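Local coordinates for protein alpha-1,2-mannosidase (Bacteroides thetaiotaomicron, PDB 2WW2) that probably hydrolyses alpha-mannosidic linkages with inversion of configuration, as a member of the calcium-dependent glycoside hydrolase family 92, at residues Q579-G583 / V610-Y615. Sequence-based numbering, arbitrary orientation. Where two conformers were deposited one is given.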
loop_
_atom_site.group_PDB
_atom_site.type_symbol
_atom_site.label_atom_id
_atom_site.label_comp_id
_atom_site.label_asym_id
_atom_site.label_seq_id
_atom_site.Cartn_x
_atom_site.Cartn_y
_atom_site.Cartn_z
ATOM N N GLN A 579 5.915 -6.057 4.588
ATOM C CA GLN A 579 7.250 -5.629 5.020
ATOM C C GLN A 579 8.112 -6.850 5.374
ATOM O O GLN A 579 9.307 -6.918 5.016
ATOM C CB GLN A 579 7.168 -4.663 6.210
ATOM N N TYR A 580 7.503 -7.813 6.073
ATOM C CA TYR A 580 8.134 -9.128 6.247
ATOM C C TYR A 580 7.423 -10.171 5.390
ATOM O O TYR A 580 6.254 -10.470 5.617
ATOM C CB TYR A 580 8.156 -9.568 7.716
ATOM C CG TYR A 580 8.696 -10.976 7.898
ATOM C CD1 TYR A 580 9.890 -11.370 7.286
ATOM C CD2 TYR A 580 8.010 -11.913 8.671
ATOM C CE1 TYR A 580 10.395 -12.675 7.445
ATOM C CE2 TYR A 580 8.498 -13.203 8.834
ATOM C CZ TYR A 580 9.686 -13.581 8.221
ATOM O OH TYR A 580 10.156 -14.861 8.381
ATOM N N ALA A 581 8.115 -10.715 4.397
ATOM C CA ALA A 581 7.473 -11.677 3.514
ATOM C C ALA A 581 7.741 -13.086 4.024
ATOM O O ALA A 581 8.542 -13.822 3.454
ATOM C CB ALA A 581 7.978 -11.515 2.081
ATOM N N HIS A 582 7.080 -13.454 5.112
ATOM C CA HIS A 582 7.323 -14.763 5.705
ATOM C C HIS A 582 7.095 -15.867 4.663
ATOM O O HIS A 582 6.042 -15.949 4.040
ATOM C CB HIS A 582 6.449 -14.998 6.939
ATOM C CG HIS A 582 6.744 -16.296 7.628
ATOM N ND1 HIS A 582 7.968 -16.561 8.210
ATOM C CD2 HIS A 582 5.992 -17.413 7.805
ATOM C CE1 HIS A 582 7.953 -17.776 8.732
ATOM N NE2 HIS A 582 6.763 -18.314 8.500
ATOM N N GLY A 583 8.099 -16.704 4.468
ATOM C CA GLY A 583 8.022 -17.744 3.460
ATOM C C GLY A 583 8.913 -17.438 2.273
ATOM O O GLY A 583 9.355 -18.353 1.573
ATOM N N VAL A 610 5.771 -14.575 15.081
ATOM C CA VAL A 610 5.455 -15.233 13.805
ATOM C C VAL A 610 4.750 -16.593 14.016
ATOM O O VAL A 610 3.745 -16.886 13.385
ATOM C CB VAL A 610 6.723 -15.402 12.920
ATOM C CG1 VAL A 610 6.464 -16.392 11.780
ATOM C CG2 VAL A 610 7.176 -14.032 12.348
ATOM N N MET A 611 5.265 -17.418 14.918
ATOM C CA MET A 611 4.650 -18.721 15.156
ATOM C C MET A 611 3.203 -18.567 15.616
ATOM O O MET A 611 2.335 -19.345 15.206
ATOM C CB MET A 611 5.467 -19.558 16.150
ATOM C CG MET A 611 6.821 -20.003 15.592
ATOM S SD MET A 611 7.572 -21.421 16.416
ATOM C CE MET A 611 8.294 -20.704 17.894
ATOM N N ASP A 612 2.943 -17.569 16.449
ATOM C CA ASP A 612 1.587 -17.338 16.958
ATOM C C ASP A 612 0.675 -16.731 15.892
ATOM O O ASP A 612 -0.502 -17.064 15.818
ATOM C CB ASP A 612 1.614 -16.392 18.165
ATOM C CG ASP A 612 2.116 -17.064 19.452
ATOM O OD1 ASP A 612 2.236 -18.312 19.516
ATOM O OD2 ASP A 612 2.392 -16.320 20.421
ATOM N N LYS A 613 1.201 -15.821 15.080
ATOM C CA LYS A 613 0.324 -15.018 14.216
ATOM C C LYS A 613 0.158 -15.492 12.774
ATOM O O LYS A 613 -0.854 -15.188 12.149
ATOM C CB LYS A 613 0.749 -13.551 14.260
ATOM C CG LYS A 613 0.266 -12.915 15.553
ATOM C CD LYS A 613 1.115 -11.778 16.012
ATOM C CE LYS A 613 0.401 -11.128 17.227
ATOM N NZ LYS A 613 1.163 -9.993 17.732
ATOM N N LEU A 614 1.127 -16.239 12.257
ATOM C CA LEU A 614 1.109 -16.631 10.851
ATOM C C LEU A 614 0.811 -18.109 10.598
ATOM O O LEU A 614 0.961 -18.593 9.460
ATOM C CB LEU A 614 2.446 -16.280 10.212
ATOM C CG LEU A 614 2.749 -14.778 10.175
ATOM C CD1 LEU A 614 3.981 -14.567 9.335
ATOM C CD2 LEU A 614 1.553 -13.976 9.608
ATOM N N TYR A 615 0.383 -18.818 11.643
ATOM C CA TYR A 615 0.094 -20.250 11.516
ATOM C C TYR A 615 -1.170 -20.647 12.255
ATOM O O TYR A 615 -1.486 -20.121 13.339
ATOM C CB TYR A 615 1.243 -21.105 12.083
ATOM C CG TYR A 615 2.492 -21.092 11.256
ATOM C CD1 TYR A 615 2.673 -22.005 10.231
ATOM C CD2 TYR A 615 3.483 -20.136 11.478
ATOM C CE1 TYR A 615 3.817 -21.984 9.462
ATOM C CE2 TYR A 615 4.616 -20.103 10.715
ATOM C CZ TYR A 615 4.787 -21.017 9.708
ATOM O OH TYR A 615 5.944 -20.981 8.947
#
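Tyr-615 OH is gripped by two partners, His-582 NE2 at 2.8 Å and the hydroxyl of Thr-631. The bond to the imidazole is nearly straight (168°) and reaches the ring at its edge, in plane, while the two rings stand rim to rim with planes at 80°. At the other nitrogen, His-582 ND1 meets Tyr-580 OH, again at 2.8 Å, so that the imidazole bridges two tyrosine hydroxyls and illustrates how a buried histidine is satisfied at both ends. Those two bonds orient the imidazole, and Val-610 CG1 covers one of its faces: anti to the backbone N (chi1 165°), that methyl sits 3.8 Å from the ring centroid in a CH-pi contact, as CG2 touches Tyr-580 CE2. Leu-614 CD1 packs 3.5 Å from His-582 CB, and Trp-634 meets the His-582 ring edge-to-face. A leucine in place of His-582 would probably cost Tyr-580 OH its imidazole partner and leave Tyr-615 OH with only the Thr-631 bond of the two named here. Beside sodium ligand Asp-627 in the catalytic domain, one buried ring, hydrogen-bonded through both nitrogens to a tyrosine of each segment, thus joins the loop after helix 565-577 to the end of helix 600-613.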